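Local coordinates for protein catechol 1,2 dioxygenase (Acinetobacter radioresistens, PDB 2XSU) that probably catalyses the iron(III)-dependent intradiol ring cleavage of catechol by dioxygen, giving cis,cis-muconate in an early step of the beta-ketoadipate pathway, at residues 15-19 and 20-24; 51-54 and 55-58; 208-211 and 212-216. The protein carries 1 engineered substitution. All coordinates share one frame; numbering follows the deposited sequence.

Contact 1: residues 15-19 and 20-24; sequences LVKQM and NVDTA
Lys17 meets Asp22 at the C-terminal end of helix 9-20, where the chain leaves the helix and folds into a type I beta turn from Val21 to Ala24. The Lys17 carbonyl accepts two full-strength backbone bonds. Lys17 O takes Val21 N at 2.9 Å in the helical i to i+4 pattern, and Asp22 N, also at 2.9 Å from Lys17 O, in an i+5 bond that is close to straight (172° at the hydrogen). The two donors arrive from opposite faces of the carbonyl plane, so one oxygen satisfies two N-H groups at the helix exit. The side chains of Lys17 and Asp22, crossing at about a right angle, form a salt bridge: Lys17 NZ lies 2.9 Å from Asp22 OD1, on its syn lone pair. A water donates to Asp22 OD2 and accepts a weak bond from Lys17 NZ, closing a small ring on the exposed face.

On the buried side, Val16 O accepts Asn20 N at 2.9 Å and, weakly, Asn20 ND2 at 3.5 Å. The stronger partner of that amide is Leu80 O of the second subunit, so Asn20 ties the helix end to the dimer interface, while Val16 and Met19 pack on Phe44 of helix 30-49.

Met19 O is reached by a side chain. With chi1 at 50°, Thr23 OG1 sits between its own backbone N and carbonyl carbon, and donates to Met19 O at 2.8 Å from 54° above the carbonyl plane, while Thr23 CG2 rests 3.6 Å from Gln18 O.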
loop_
_atom_site.group_PDB
_atom_site.type_symbol
_atom_site.label_atom_id
_atom_site.label_comp_id
_atom_site.label_asym_id
_atom_site.label_seq_id
_atom_site.Cartn_x
_atom_site.Cartn_y
_atom_site.Cartn_z
ATOM N N LEU A 15 21.541 3.886 -9.077
ATOM C CA LEU A 15 21.133 2.700 -8.291
ATOM C C LEU A 15 19.772 2.129 -8.716
ATOM O O LEU A 15 19.614 0.918 -8.900
ATOM C CB LEU A 15 21.108 3.046 -6.804
ATOM C CG LEU A 15 22.454 3.170 -6.101
ATOM C CD1 LEU A 15 22.227 3.777 -4.717
ATOM C CD2 LEU A 15 23.115 1.799 -5.984
ATOM N N VAL A 16 18.790 3.017 -8.875
ATOM C CA VAL A 16 17.455 2.578 -9.317
ATOM C C VAL A 16 17.528 1.890 -10.689
ATOM O O VAL A 16 16.873 0.848 -10.897
ATOM C CB VAL A 16 16.450 3.755 -9.316
ATOM C CG1 VAL A 16 15.119 3.334 -9.962
ATOM C CG2 VAL A 16 16.151 4.183 -7.902
ATOM N N LYS A 17 18.330 2.463 -11.598
ATOM C CA LYS A 17 18.517 1.884 -12.936
ATOM C C LYS A 17 19.180 0.509 -12.850
ATOM O O LYS A 17 18.736 -0.449 -13.500
ATOM C CB LYS A 17 19.322 2.837 -13.831
ATOM C CG LYS A 17 19.537 2.311 -15.236
ATOM C CD LYS A 17 20.274 3.335 -16.086
ATOM C CE LYS A 17 20.462 2.807 -17.499
ATOM N NZ LYS A 17 21.608 1.862 -17.552
ATOM N N GLN A 18 20.237 0.413 -12.052
ATOM C CA GLN A 18 20.965 -0.852 -11.905
ATOM C C GLN A 18 20.055 -1.969 -11.415
ATOM O O GLN A 18 20.131 -3.103 -11.900
ATOM C CB GLN A 18 22.103 -0.675 -10.920
ATOM C CG GLN A 18 23.257 0.096 -11.508
ATOM C CD GLN A 18 24.224 0.583 -10.450
ATOM O OE1 GLN A 18 24.294 0.032 -9.345
ATOM N NE2 GLN A 18 24.988 1.625 -10.790
ATOM N N MET A 19 19.181 -1.636 -10.459
ATOM C CA MET A 19 18.314 -2.634 -9.841
ATOM C C MET A 19 17.057 -2.974 -10.643
ATOM O O MET A 19 16.609 -4.139 -10.659
ATOM C CB MET A 19 17.970 -2.211 -8.399
ATOM C CG MET A 19 19.208 -2.090 -7.494
ATOM S SD MET A 19 18.858 -1.765 -5.747
ATOM C CE MET A 19 18.061 -0.157 -5.885
ATOM N N ASN A 20 16.496 -1.987 -11.342
ATOM C CA ASN A 20 15.150 -2.145 -11.903
ATOM C C ASN A 20 15.055 -2.126 -13.428
ATOM O O ASN A 20 14.014 -2.507 -13.997
ATOM C CB ASN A 20 14.176 -1.123 -11.285
ATOM C CG ASN A 20 13.872 -1.450 -9.833
ATOM O OD1 ASN A 20 13.140 -2.390 -9.545
ATOM N ND2 ASN A 20 14.480 -0.696 -8.907
ATOM N N VAL A 21 16.150 -1.715 -14.071
ATOM C CA VAL A 21 16.175 -1.540 -15.534
ATOM C C VAL A 21 17.237 -2.452 -16.171
ATOM O O VAL A 21 16.898 -3.243 -17.076
ATOM C CB VAL A 21 16.429 -0.072 -15.913
ATOM C CG1 VAL A 21 16.569 0.090 -17.425
ATOM C CG2 VAL A 21 15.304 0.820 -15.396
ATOM N N ASP A 22 18.469 -2.376 -15.671
ATOM C CA ASP A 22 19.588 -3.220 -16.161
ATOM C C ASP A 22 19.298 -4.709 -16.020
ATOM O O ASP A 22 19.818 -5.525 -16.807
ATOM C CB ASP A 22 20.920 -2.895 -15.462
ATOM C CG ASP A 22 21.418 -1.470 -15.748
ATOM O OD1 ASP A 22 20.822 -0.772 -16.611
ATOM O OD2 ASP A 22 22.378 -1.044 -15.070
ATOM N N THR A 23 18.501 -5.066 -15.005
ATOM C CA THR A 23 18.089 -6.445 -14.749
ATOM C C THR A 23 16.980 -6.988 -15.666
ATOM O O THR A 23 16.675 -8.189 -15.619
ATOM C CB THR A 23 17.604 -6.573 -13.301
ATOM O OG1 THR A 23 16.659 -5.531 -13.076
ATOM C CG2 THR A 23 18.787 -6.423 -12.312
ATOM N N ALA A 24 16.383 -6.120 -16.488
ATOM C CA ALA A 24 15.299 -6.526 -17.401
ATOM C C ALA A 24 15.820 -7.440 -18.515
ATOM O O ALA A 24 16.888 -7.182 -19.108
ATOM C CB ALA A 24 14.626 -5.283 -18.008
HETATM O O HOH W 1 23.754 1.031 -15.310
#

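Contact 2: residues 51-54 and 55-58; sequences DIQP and SEVW. With PIE (1,2-diacyl-sn-glycero-3-phosphoinositol), chain C.
Glu56 folds back over the start of helix 54-69 and accepts the backbone N-H of Gln53, the N-cap residue. Gln53 N lies 2.9 Å from Glu56 OE1 with an almost linear N-H...O angle of 176°, and the oxygen offers its anti lone pair. This is the side-chain-to-N-cap half of a capping box, made by the residue at N3. The carboxylate gets there because CG stands opposite the carbonyl carbon (chi1 -68°) and the chain then runs extended (chi2 175°), which carries OE1 back past Ile52 CA.

Beside it, Ile52 and Val57, the residues at N' and N4, close a hydrophobic staple: Ile52 CG2 touches Val57 CG2 at 3.8 Å. The same Ile52 methyl lies 3.6 Å from Glu56 CB, so the aliphatic root of the glutamate is packed while its end is engaged in bonding. The first helical turns follow with Val57 N to Gln53 O and Trp58 N to Pro54 O, each 3.0 Å. Trp58 CD1 also comes within 3.1 Å of Pro54 O, obliquely to the ring.

Further out, the second subunit supplies charged partners: Arg31 of that subunit makes a salt bridge to Glu56 OE1, and its Arg89 pairs with Asp51 OD1, just where a Schellman motif closes the preceding helix. The backbone of the first helical turn meets the bound phospholipid: Glu56 O lies 3.3 Å from its C29, and Val57 CA is 3.9 Å from its C48.

One carboxylate oxygen thus serves both a helix-start N-H and a guanidinium group. Such an environment would probably favour an ionised Glu56, and the same oxygen joins the helix cap to the dimer interface, beside the bound lipid.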
loop_
_atom_site.group_PDB
_atom_site.type_symbol
_atom_site.label_atom_id
_atom_site.label_comp_id
_atom_site.label_asym_id
_atom_site.label_seq_id
_atom_site.Cartn_x
_atom_site.Cartn_y
_atom_site.Cartn_z
ATOM N N ASP A 51 16.070 12.282 6.056
ATOM C CA ASP A 51 16.826 11.268 6.815
ATOM C C ASP A 51 15.882 10.253 7.470
ATOM O O ASP A 51 15.855 10.056 8.700
ATOM C CB ASP A 51 17.739 11.949 7.842
ATOM C CG ASP A 51 18.757 10.991 8.448
ATOM O OD1 ASP A 51 19.107 9.951 7.815
ATOM O OD2 ASP A 51 19.232 11.301 9.568
ATOM N N ILE A 52 15.050 9.640 6.627
ATOM C CA ILE A 52 14.062 8.660 7.066
ATOM C C ILE A 52 14.785 7.357 7.439
ATOM O O ILE A 52 15.542 6.793 6.642
ATOM C CB ILE A 52 12.954 8.434 6.006
ATOM C CG1 ILE A 52 12.366 9.798 5.582
ATOM C CG2 ILE A 52 11.862 7.505 6.578
ATOM C CD1 ILE A 52 11.180 9.676 4.554
ATOM N N GLN A 53 14.548 6.929 8.672
ATOM C CA GLN A 53 15.237 5.782 9.279
ATOM C C GLN A 53 14.564 4.475 8.891
ATOM O O GLN A 53 13.373 4.469 8.542
ATOM C CB GLN A 53 15.259 5.949 10.804
ATOM C CG GLN A 53 16.040 7.179 11.249
ATOM C CD GLN A 53 17.480 7.141 10.766
ATOM O OE1 GLN A 53 17.911 8.013 10.003
ATOM N NE2 GLN A 53 18.216 6.095 11.150
ATOM N N PRO A 54 15.297 3.342 8.916
ATOM C CA PRO A 54 14.660 2.090 8.548
ATOM C C PRO A 54 13.381 1.816 9.351
ATOM O O PRO A 54 12.402 1.392 8.792
ATOM C CB PRO A 54 15.745 1.040 8.834
ATOM C CG PRO A 54 16.982 1.779 8.615
ATOM C CD PRO A 54 16.727 3.127 9.234
ATOM N N SER A 55 13.387 2.107 10.649
ATOM C CA SER A 55 12.212 1.852 11.468
ATOM C C SER A 55 11.005 2.643 10.967
ATOM O O SER A 55 9.880 2.136 11.017
ATOM C CB SER A 55 12.506 2.194 12.921
ATOM O OG SER A 55 13.479 1.286 13.434
ATOM N N GLU A 56 11.256 3.869 10.488
ATOM C CA GLU A 56 10.197 4.712 9.903
ATOM C C GLU A 56 9.660 4.144 8.577
ATOM O O GLU A 56 8.453 4.090 8.350
ATOM C CB GLU A 56 10.707 6.141 9.706
ATOM C CG GLU A 56 10.950 6.819 11.047
ATOM C CD GLU A 56 11.563 8.192 10.927
ATOM O OE1 GLU A 56 12.521 8.378 10.149
ATOM O OE2 GLU A 56 11.091 9.108 11.636
ATOM N N VAL A 57 10.556 3.673 7.712
ATOM C CA VAL A 57 10.133 3.058 6.468
ATOM C C VAL A 57 9.269 1.822 6.739
ATOM O O VAL A 57 8.194 1.661 6.158
ATOM C CB VAL A 57 11.353 2.685 5.582
ATOM C CG1 VAL A 57 10.933 1.903 4.347
ATOM C CG2 VAL A 57 12.110 3.946 5.170
ATOM N N TRP A 58 9.702 0.954 7.660
ATOM C CA TRP A 58 8.924 -0.244 7.976
ATOM C C TRP A 58 7.570 0.121 8.566
ATOM O O TRP A 58 6.582 -0.483 8.211
ATOM C CB TRP A 58 9.698 -1.200 8.906
ATOM C CG TRP A 58 10.953 -1.743 8.277
ATOM C CD1 TRP A 58 12.195 -1.717 8.831
ATOM C CD2 TRP A 58 11.101 -2.363 6.990
ATOM N NE1 TRP A 58 13.114 -2.264 7.972
ATOM C CE2 TRP A 58 12.468 -2.698 6.846
ATOM C CE3 TRP A 58 10.207 -2.690 5.956
ATOM C CZ2 TRP A 58 12.977 -3.336 5.701
ATOM C CZ3 TRP A 58 10.707 -3.328 4.818
ATOM C CH2 TRP A 58 12.094 -3.650 4.704
HETATM P P PIE C . -1.106 4.110 13.814
HETATM O O11 PIE C . -0.153 3.998 14.908
HETATM O O12 PIE C . -0.599 5.175 12.620
HETATM O O13 PIE C . -2.456 4.925 14.553
HETATM O O14 PIE C . -1.795 2.924 13.292
HETATM C C1 PIE C . 0.587 5.348 14.829
HETATM C C2 PIE C . 1.809 4.945 13.976
HETATM C C3 PIE C . 1.761 5.852 12.740
HETATM O O31 PIE C . 2.221 5.207 11.534
HETATM O O32 PIE C . 0.641 5.970 10.131
HETATM C C31 PIE C . 1.832 5.905 10.428
HETATM C C32 PIE C . 2.882 6.597 9.560
HETATM C C33 PIE C . 2.873 6.032 8.142
HETATM C C34 PIE C . 2.130 6.956 7.177
HETATM C C35 PIE C . 2.841 6.999 5.826
HETATM C C36 PIE C . 1.845 6.979 4.669
HETATM C C37 PIE C . 1.623 8.394 4.138
HETATM C C38 PIE C . 1.242 8.365 2.660
HETATM C C39 PIE C . 1.672 9.523 2.019
HETATM C C40 PIE C . 1.872 9.601 0.641
HETATM C C41 PIE C . 1.650 8.530 -0.215
HETATM C C42 PIE C . 0.376 8.744 -1.042
HETATM O O21 PIE C . 3.116 5.005 14.681
HETATM O O22 PIE C . 2.911 6.879 15.950
HETATM C C21 PIE C . 3.574 6.220 15.148
HETATM C C22 PIE C . 4.961 6.766 14.761
HETATM C C23 PIE C . 5.479 6.477 13.350
HETATM C C24 PIE C . 6.883 7.071 13.159
HETATM C C25 PIE C . 6.917 8.076 12.004
HETATM C C26 PIE C . 6.786 7.360 10.660
HETATM C C27 PIE C . 6.922 8.335 9.496
HETATM C C28 PIE C . 6.302 7.756 8.222
HETATM C C29 PIE C . 7.356 7.044 7.373
HETATM C C47 PIE C . 6.823 6.682 5.987
HETATM C C48 PIE C . 7.902 5.949 5.192
HETATM C C49 PIE C . 7.647 6.041 3.687
HETATM C C50 PIE C . 7.939 4.717 2.972
HETATM C C51 PIE C . 6.669 3.885 2.728
HETATM C "C1'" PIE C . -3.855 0.163 14.614
HETATM C "C2'" PIE C . -2.792 -0.595 15.353
HETATM C "C3'" PIE C . -1.869 0.421 16.051
HETATM C "C4'" PIE C . -1.292 1.380 15.093
HETATM C "C5'" PIE C . -2.382 2.108 14.295
HETATM C "C6'" PIE C . -3.261 1.072 13.545
HETATM O "O1'" PIE C . -4.696 -0.759 13.899
HETATM O "O2'" PIE C . -3.334 -1.455 16.340
HETATM O "O3'" PIE C . -0.823 -0.259 16.757
HETATM O "O4'" PIE C . 0.049 1.584 14.705
HETATM O "O6'" PIE C . -4.317 1.760 12.863
HETATM C C52 PIE C . 5.562 4.652 1.984
HETATM C C53 PIE C . 5.770 4.632 0.470
HETATM C C54 PIE C . 5.606 3.221 -0.105
HETATM C C55 PIE C . 4.827 3.252 -1.423
HETATM C C43 PIE C . -0.849 8.083 -0.393
HETATM C C44 PIE C . -1.666 7.270 -1.398
HETATM C C45 PIE C . -3.153 7.597 -1.268
HETATM C C46 PIE C . -3.932 6.370 -0.817
#

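Contact 3: residues 208-211 and 212-216; sequences TTQA and LLNKL. With PIE (1,2-diacyl-sn-glycero-3-phosphoinositol), chain C.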
loop_
_atom_site.group_PDB
_atom_site.type_symbol
_atom_site.label_atom_id
_atom_site.label_comp_id
_atom_site.label_asym_id
_atom_site.label_seq_id
_atom_site.Cartn_x
_atom_site.Cartn_y
_atom_site.Cartn_z
ATOM N N THR A 208 -7.744 2.434 9.698
ATOM C CA THR A 208 -6.447 2.988 9.345
ATOM C C THR A 208 -6.475 4.450 8.893
ATOM O O THR A 208 -5.563 5.206 9.202
ATOM C CB THR A 208 -5.736 2.141 8.249
ATOM O OG1 THR A 208 -6.616 1.971 7.143
ATOM C CG2 THR A 208 -5.358 0.744 8.803
ATOM N N THR A 209 -7.528 4.845 8.174
ATOM C CA THR A 209 -7.602 6.221 7.702
ATOM C C THR A 209 -7.714 7.208 8.881
ATOM O O THR A 209 -6.934 8.173 8.977
ATOM C CB THR A 209 -8.737 6.416 6.646
ATOM O OG1 THR A 209 -8.568 5.447 5.592
ATOM C CG2 THR A 209 -8.641 7.819 6.051
ATOM N N GLN A 210 -8.632 6.921 9.808
ATOM C CA GLN A 210 -8.780 7.767 10.989
ATOM C C GLN A 210 -7.526 7.747 11.860
ATOM O O GLN A 210 -7.149 8.772 12.421
ATOM C CB GLN A 210 -10.034 7.395 11.791
ATOM C CG GLN A 210 -10.428 8.504 12.794
ATOM C CD GLN A 210 -10.721 9.841 12.112
ATOM O OE1 GLN A 210 -11.585 9.906 11.253
ATOM N NE2 GLN A 210 -9.986 10.901 12.476
ATOM N N ALA A 211 -6.836 6.602 11.924
ATOM C CA ALA A 211 -5.592 6.567 12.686
ATOM C C ALA A 211 -4.591 7.594 12.170
ATOM O O ALA A 211 -3.932 8.296 12.954
ATOM C CB ALA A 211 -4.988 5.155 12.660
ATOM N N LEU A 212 -4.443 7.684 10.847
ATOM C CA LEU A 212 -3.495 8.616 10.287
ATOM C C LEU A 212 -4.027 10.059 10.422
ATOM O O LEU A 212 -3.279 10.970 10.810
ATOM C CB LEU A 212 -3.177 8.247 8.827
ATOM C CG LEU A 212 -2.256 9.232 8.102
ATOM C CD1 LEU A 212 -0.879 9.390 8.784
ATOM C CD2 LEU A 212 -2.028 8.721 6.676
ATOM N N LEU A 213 -5.320 10.265 10.147
ATOM C CA LEU A 213 -5.902 11.601 10.340
ATOM C C LEU A 213 -5.707 12.098 11.775
ATOM O O LEU A 213 -5.392 13.267 11.995
ATOM C CB LEU A 213 -7.383 11.622 9.958
ATOM C CG LEU A 213 -7.734 11.411 8.479
ATOM C CD1 LEU A 213 -9.253 11.139 8.331
ATOM C CD2 LEU A 213 -7.292 12.604 7.601
ATOM N N ASN A 214 -5.853 11.217 12.749
ATOM C CA ASN A 214 -5.569 11.601 14.138
ATOM C C ASN A 214 -4.165 12.153 14.351
ATOM O O ASN A 214 -4.011 13.168 15.052
ATOM C CB ASN A 214 -5.844 10.437 15.103
ATOM C CG ASN A 214 -7.320 10.138 15.266
ATOM O OD1 ASN A 214 -8.176 10.933 14.892
ATOM N ND2 ASN A 214 -7.624 8.976 15.828
ATOM N N LYS A 215 -3.149 11.508 13.734
ATOM C CA LYS A 215 -1.763 11.983 13.807
ATOM C C LYS A 215 -1.576 13.347 13.133
ATOM O O LYS A 215 -0.685 14.118 13.514
ATOM C CB LYS A 215 -0.815 10.958 13.184
ATOM C CG LYS A 215 -0.792 9.605 13.894
ATOM C CD LYS A 215 -0.045 9.692 15.221
ATOM C CE LYS A 215 -0.038 8.354 15.949
ATOM N NZ LYS A 215 0.877 8.366 17.123
ATOM N N LEU A 216 -2.447 13.647 12.154
ATOM C CA LEU A 216 -2.454 14.901 11.422
ATOM C C LEU A 216 -3.331 15.974 12.090
ATOM O O LEU A 216 -3.410 17.086 11.602
ATOM C CB LEU A 216 -2.905 14.658 9.966
ATOM C CG LEU A 216 -1.949 13.764 9.140
ATOM C CD1 LEU A 216 -2.529 13.569 7.749
ATOM C CD2 LEU A 216 -0.573 14.416 9.032
HETATM P P PIE C . -1.106 4.110 13.814
HETATM O O11 PIE C . -0.153 3.998 14.908
HETATM O O12 PIE C . -0.599 5.175 12.620
HETATM O O13 PIE C . -2.456 4.925 14.553
HETATM O O14 PIE C . -1.795 2.924 13.292
HETATM C C1 PIE C . 0.587 5.348 14.829
HETATM C C2 PIE C . 1.809 4.945 13.976
HETATM C C3 PIE C . 1.761 5.852 12.740
HETATM O O31 PIE C . 2.221 5.207 11.534
HETATM O O32 PIE C . 0.641 5.970 10.131
HETATM C C31 PIE C . 1.832 5.905 10.428
HETATM C C32 PIE C . 2.882 6.597 9.560
HETATM C C33 PIE C . 2.873 6.032 8.142
HETATM C C34 PIE C . 2.130 6.956 7.177
HETATM C C35 PIE C . 2.841 6.999 5.826
HETATM C C36 PIE C . 1.845 6.979 4.669
HETATM C C37 PIE C . 1.623 8.394 4.138
HETATM C C38 PIE C . 1.242 8.365 2.660
HETATM C C39 PIE C . 1.672 9.523 2.019
HETATM C C40 PIE C . 1.872 9.601 0.641
HETATM C C41 PIE C . 1.650 8.530 -0.215
HETATM C C42 PIE C . 0.376 8.744 -1.042
HETATM O O21 PIE C . 3.116 5.005 14.681
HETATM O O22 PIE C . 2.911 6.879 15.950
HETATM C C21 PIE C . 3.574 6.220 15.148
HETATM C C22 PIE C . 4.961 6.766 14.761
HETATM C C23 PIE C . 5.479 6.477 13.350
HETATM C C24 PIE C . 6.883 7.071 13.159
HETATM C C25 PIE C . 6.917 8.076 12.004
HETATM C C26 PIE C . 6.786 7.360 10.660
HETATM C C27 PIE C . 6.922 8.335 9.496
HETATM C C28 PIE C . 6.302 7.756 8.222
HETATM C C29 PIE C . 7.356 7.044 7.373
HETATM C C47 PIE C . 6.823 6.682 5.987
HETATM C C48 PIE C . 7.902 5.949 5.192
HETATM C C49 PIE C . 7.647 6.041 3.687
HETATM C C50 PIE C . 7.939 4.717 2.972
HETATM C C51 PIE C . 6.669 3.885 2.728
HETATM C "C1'" PIE C . -3.855 0.163 14.614
HETATM C "C2'" PIE C . -2.792 -0.595 15.353
HETATM C "C3'" PIE C . -1.869 0.421 16.051
HETATM C "C4'" PIE C . -1.292 1.380 15.093
HETATM C "C5'" PIE C . -2.382 2.108 14.295
HETATM C "C6'" PIE C . -3.261 1.072 13.545
HETATM O "O1'" PIE C . -4.696 -0.759 13.899
HETATM O "O2'" PIE C . -3.334 -1.455 16.340
HETATM O "O3'" PIE C . -0.823 -0.259 16.757
HETATM O "O4'" PIE C . 0.049 1.584 14.705
HETATM O "O6'" PIE C . -4.317 1.760 12.863
HETATM C C52 PIE C . 5.562 4.652 1.984
HETATM C C53 PIE C . 5.770 4.632 0.470
HETATM C C54 PIE C . 5.606 3.221 -0.105
HETATM C C55 PIE C . 4.827 3.252 -1.423
HETATM C C43 PIE C . -0.849 8.083 -0.393
HETATM C C44 PIE C . -1.666 7.270 -1.398
HETATM C C45 PIE C . -3.153 7.597 -1.268
HETATM C C46 PIE C . -3.932 6.370 -0.817
#
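Gln210 and Asn214, one helical turn apart on helix 208-215, set their side chains across each other at about a right angle, with amide planes 44° apart. Gln210 NE2 donates to Asn214 OD1 at 3.0 Å. The acceptor lies in the plane of the Gln210 amide, whereas the donor sits 47° above the carbonyl plane of Asn214, so the bond is well aimed from one end and does not follow a lone pair at the other. The CB of Gln210 points away from the following turn, but a bend about the CB-CG bond (chi2 60°) turns the amide back, so that NE2 also comes 3.7 Å from Leu213 CB. A weak second bond runs from this NE2 to Arg218 O.

Thr209 and Leu213 behave differently, lying side by side and pointing the same way. Their tips, Thr209 CG2 and Leu213 CD1, are 4.1 Å apart, and Leu213 CG closes on Thr209 O at 3.4 Å, next to the helical bond that Leu213 N makes to that oxygen.

The remaining face turns to the phospholipid. Lys215 lays CG 3.5 Å from Ala211 O, bends, and stretches NZ to the ester carbonyl O22 of the lipid, a hydrogen bond of 2.8 Å. Ala211 CB abuts phosphate oxygen O13 at 3.2 Å, and Leu212 CD1 stands 4.0 Å from O32 of the other acyl ester.

Helix 208-215 thus has the lipid at Ala211, Leu212 and Lys215, and it has protein around it as well: Leu212 packs on Tyr63 of helix 54-69 and Leu76 of helix 73-80, Glu72 accepts from Thr208 N and Thr209 OG1, and Ile32 of the second subunit meets Leu212 and Lys215.

Contacts 2 and 3 share one phospholipid, their centres 19 Å apart and nearest atoms about 11 Å apart. Both touch the same acyl chain: contact 3 holds its ester carbonyl through a lysine, while contact 2 lines the hydrocarbon farther along. Contact 1 is more remote, its centre 23 Å from that of contact 2 and 35 Å from that of contact 3, although the Asn20 side chain is about 8 Å from a bound lipid. All three touch the second subunit, but of these only contacts 2 and 3 also touch the shared lipid. Contact 3 comes nearest the catalytic metal, with the Thr209 side chain about 13 Å from the iron and that of Gln210 about 9 Å from the side chain of iron ligand Tyr201.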